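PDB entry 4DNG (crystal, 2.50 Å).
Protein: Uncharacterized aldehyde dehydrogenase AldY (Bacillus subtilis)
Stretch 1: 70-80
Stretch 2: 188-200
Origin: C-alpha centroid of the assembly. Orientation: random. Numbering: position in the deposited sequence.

Stretch 1 70-80: AVLQKARGYLH
Stretch 2, residues 188-200: TIIAKAFEHAGLP

Alanines lie at the centre of this contact, and the small side chains of Ala75 and Ala193 let two helices of one chain come close; Ala197 packs on the first helix from just past the end of the second. The helix of residues 70-80 crosses that of 188-196 with axes 7.8 Å apart at closest approach and N-to-C directions 128° apart, nearer antiparallel than parallel. Both have phi/psi near -60/-45 and i to i+4 hydrogen bonds. The register is set by two pairs of CA atoms, each 4.9 Å apart: Ala75 CA with Ala193 CA, and Lys74 CA with Ala197 CA. Ala75 points its CB toward the second stretch and over one face of the Phe194 ring, 4.1 Å from the centroid, a CH-pi contact. Ala197 CB packs 3.6 Å from Lys74 CB and 3.1 Å from Val71 O.

Larger apolar side chains flank this centre. Val71 (chi1 t), buried, places CG1 3.9 Å from both Phe194 CD1 and Leu199 CD1. Phe194 (chi1 -82°, chi2 -78°) starts sideways, but its ring reaches back to the first helix, and Leu72 CD2 meets its edge at CE1, 4.0 Å away. Leu79 (m, t), also buried, has a sideways CB, but its longer side chain carries CD2 to 3.9 Å from Ala193 CB and 4.2 Å from Ile189 CG2.

Beyond Ala193, Tyr78 (chi1 t, chi2 -87°) suits a boundary between apolar and polar surroundings. Its CD1 lies 3.8 Å from Ala193 CA, while CD2 lies 3.5 Å from CG of His196 (chi1 t, chi2 82°) in an oblique aromatic pair, planes at 51°. At the polar edge Lys192 NZ (chi t, p, t, m) donates a hydrogen bond to Tyr78 OH at 3.1 Å. Lys74 lends its CB to the packing while its end leads away from the second stretch, as suits an exposed residue.

Ala197 leaves helical geometry at phi/psi -89/8, and Gly198 follows at 66/28, a positive phi that favours glycine.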

# COMPACT_ATOMS: atom_id res chain seq x y z
N ALA A 70 13.77 -21.96 14.93
CA ALA A 70 14.48 -22.12 16.20
C ALA A 70 14.52 -20.82 17.02
O ALA A 70 14.23 -20.81 18.23
CB ALA A 70 15.90 -22.63 15.96
N VAL A 71 14.84 -19.72 16.34
CA VAL A 71 14.86 -18.40 16.96
C VAL A 71 13.48 -18.05 17.56
O VAL A 71 13.39 -17.58 18.70
CB VAL A 71 15.38 -17.35 15.96
CG1 VAL A 71 14.95 -15.93 16.30
CG2 VAL A 71 16.90 -17.46 15.88
N LEU A 72 12.42 -18.35 16.83
CA LEU A 72 11.07 -18.02 17.29
C LEU A 72 10.66 -18.91 18.43
O LEU A 72 10.02 -18.42 19.38
CB LEU A 72 10.05 -18.13 16.17
CG LEU A 72 10.34 -17.24 14.96
CD1 LEU A 72 9.46 -17.65 13.77
CD2 LEU A 72 10.21 -15.75 15.28
N GLN A 73 11.02 -20.19 18.32
CA GLN A 73 10.71 -21.17 19.36
C GLN A 73 11.34 -20.74 20.67
O GLN A 73 10.63 -20.61 21.67
CB GLN A 73 11.19 -22.57 18.95
CG GLN A 73 10.16 -23.39 18.19
CD GLN A 73 9.26 -24.21 19.10
OE1 GLN A 73 8.30 -23.69 19.69
NE2 GLN A 73 9.56 -25.50 19.22
N LYS A 74 12.65 -20.50 20.68
CA LYS A 74 13.33 -20.10 21.91
C LYS A 74 12.76 -18.79 22.43
O LYS A 74 12.57 -18.64 23.64
CB LYS A 74 14.84 -20.03 21.71
CG LYS A 74 15.45 -21.37 21.29
CD LYS A 74 16.93 -21.45 21.62
CE LYS A 74 17.52 -22.79 21.19
NZ LYS A 74 17.89 -22.82 19.74
N ALA A 75 12.44 -17.87 21.52
CA ALA A 75 11.74 -16.62 21.85
C ALA A 75 10.37 -16.87 22.53
O ALA A 75 10.18 -16.45 23.67
CB ALA A 75 11.60 -15.73 20.62
N ARG A 76 9.45 -17.57 21.86
CA ARG A 76 8.19 -17.93 22.51
C ARG A 76 8.43 -18.70 23.80
O ARG A 76 7.66 -18.57 24.75
CB ARG A 76 7.26 -18.70 21.55
CG ARG A 76 7.42 -20.21 21.53
CD ARG A 76 6.54 -20.90 22.56
NE ARG A 76 5.15 -21.04 22.11
CZ ARG A 76 4.17 -21.54 22.87
NH1 ARG A 76 2.95 -21.65 22.38
NH2 ARG A 76 4.43 -21.93 24.11
N GLY A 77 9.49 -19.50 23.82
CA GLY A 77 9.85 -20.29 24.99
C GLY A 77 10.25 -19.42 26.16
O GLY A 77 9.79 -19.64 27.29
N TYR A 78 11.09 -18.42 25.90
CA TYR A 78 11.46 -17.44 26.91
C TYR A 78 10.23 -16.77 27.54
O TYR A 78 10.16 -16.59 28.77
CB TYR A 78 12.42 -16.37 26.34
CG TYR A 78 12.89 -15.36 27.36
CD1 TYR A 78 12.14 -14.20 27.64
CD2 TYR A 78 14.07 -15.57 28.07
CE1 TYR A 78 12.57 -13.28 28.60
CE2 TYR A 78 14.52 -14.66 29.01
CZ TYR A 78 13.78 -13.52 29.28
OH TYR A 78 14.26 -12.65 30.22
N LEU A 79 9.25 -16.42 26.72
CA LEU A 79 8.09 -15.66 27.23
C LEU A 79 7.16 -16.51 28.09
O LEU A 79 6.57 -16.02 29.05
CB LEU A 79 7.30 -14.99 26.11
CG LEU A 79 8.02 -14.06 25.12
CD1 LEU A 79 7.11 -13.66 23.95
CD2 LEU A 79 8.57 -12.81 25.79
N HIS A 80 7.04 -17.78 27.72
CA HIS A 80 6.15 -18.72 28.42
C HIS A 80 6.74 -19.17 29.75
O HIS A 80 6.06 -19.15 30.78
CB HIS A 80 5.78 -19.88 27.48
CG HIS A 80 5.08 -21.03 28.17
ND1 HIS A 80 5.69 -22.22 28.39
CD2 HIS A 80 3.80 -21.15 28.70
CE1 HIS A 80 4.84 -23.05 29.03
NE2 HIS A 80 3.69 -22.39 29.22
N THR A 188 11.86 -3.81 25.55
CA THR A 188 13.07 -4.45 26.10
C THR A 188 12.92 -5.94 26.40
O THR A 188 13.84 -6.73 26.15
CB THR A 188 13.62 -3.71 27.34
OG1 THR A 188 12.59 -3.58 28.32
CG2 THR A 188 14.13 -2.34 26.96
N ILE A 189 11.75 -6.33 26.92
CA ILE A 189 11.46 -7.73 27.21
C ILE A 189 11.52 -8.54 25.92
O ILE A 189 12.10 -9.64 25.89
CB ILE A 189 10.09 -7.90 27.91
CG1 ILE A 189 10.16 -7.40 29.34
CG2 ILE A 189 9.66 -9.36 27.93
CD1 ILE A 189 8.79 -7.23 29.96
N ILE A 190 10.96 -7.98 24.85
CA ILE A 190 10.96 -8.61 23.54
C ILE A 190 12.40 -8.76 23.06
O ILE A 190 12.81 -9.85 22.63
CB ILE A 190 10.10 -7.82 22.53
CG1 ILE A 190 8.64 -8.17 22.73
CG2 ILE A 190 10.50 -8.17 21.10
CD1 ILE A 190 7.68 -7.15 22.16
N ALA A 191 13.18 -7.68 23.15
CA ALA A 191 14.63 -7.76 22.83
C ALA A 191 15.34 -8.84 23.66
O ALA A 191 16.12 -9.63 23.13
CB ALA A 191 15.31 -6.42 23.01
N LYS A 192 15.04 -8.89 24.95
CA LYS A 192 15.65 -9.93 25.78
C LYS A 192 15.31 -11.35 25.28
O LYS A 192 16.15 -12.25 25.27
CB LYS A 192 15.26 -9.74 27.25
CG LYS A 192 15.94 -10.70 28.21
CD LYS A 192 17.29 -10.23 28.72
CE LYS A 192 18.04 -11.37 29.42
NZ LYS A 192 17.31 -12.08 30.52
N ALA A 193 14.06 -11.53 24.86
CA ALA A 193 13.59 -12.82 24.37
C ALA A 193 14.35 -13.25 23.12
O ALA A 193 14.73 -14.42 23.01
CB ALA A 193 12.10 -12.74 24.08
N PHE A 194 14.57 -12.32 22.19
CA PHE A 194 15.20 -12.69 20.94
C PHE A 194 16.70 -12.86 21.11
O PHE A 194 17.33 -13.69 20.43
CB PHE A 194 14.85 -11.69 19.84
CG PHE A 194 13.52 -11.96 19.20
CD1 PHE A 194 13.38 -12.98 18.26
CD2 PHE A 194 12.39 -11.24 19.59
CE1 PHE A 194 12.14 -13.25 17.69
CE2 PHE A 194 11.15 -11.50 19.02
CZ PHE A 194 11.02 -12.50 18.07
N GLU A 195 17.26 -12.10 22.05
CA GLU A 195 18.65 -12.27 22.40
C GLU A 195 18.82 -13.66 22.99
O GLU A 195 19.71 -14.42 22.59
CB GLU A 195 19.11 -11.19 23.38
CG GLU A 195 20.29 -11.64 24.25
CD GLU A 195 20.85 -10.54 25.10
OE1 GLU A 195 20.09 -9.97 25.90
OE2 GLU A 195 22.07 -10.26 24.98
N HIS A 196 17.95 -14.01 23.93
CA HIS A 196 17.99 -15.34 24.53
C HIS A 196 17.99 -16.39 23.44
O HIS A 196 18.60 -17.44 23.58
CB HIS A 196 16.79 -15.51 25.45
CG HIS A 196 16.68 -16.87 26.07
ND1 HIS A 196 17.38 -17.22 27.17
CD2 HIS A 196 15.93 -17.99 25.71
CE1 HIS A 196 17.08 -18.49 27.50
NE2 HIS A 196 16.19 -18.95 26.61
N ALA A 197 17.34 -16.08 22.33
CA ALA A 197 17.11 -17.04 21.26
C ALA A 197 18.23 -17.10 20.22
O ALA A 197 18.10 -17.77 19.20
CB ALA A 197 15.76 -16.77 20.60
N GLY A 198 19.33 -16.40 20.48
CA GLY A 198 20.47 -16.37 19.55
C GLY A 198 20.17 -15.69 18.21
O GLY A 198 20.78 -16.03 17.19
N LEU A 199 19.23 -14.74 18.21
CA LEU A 199 19.01 -13.93 17.01
C LEU A 199 20.27 -13.09 16.77
O LEU A 199 20.73 -12.41 17.68
CB LEU A 199 17.78 -13.04 17.16
CG LEU A 199 17.45 -12.03 16.06
CD1 LEU A 199 16.72 -12.71 14.91
CD2 LEU A 199 16.60 -10.89 16.62
N PRO A 200 20.83 -13.15 15.55
CA PRO A 200 22.03 -12.36 15.19
C PRO A 200 21.92 -10.86 15.53
O PRO A 200 20.83 -10.26 15.42
CB PRO A 200 22.12 -12.55 13.67
CG PRO A 200 21.47 -13.88 13.43
CD PRO A 200 20.31 -13.90 14.39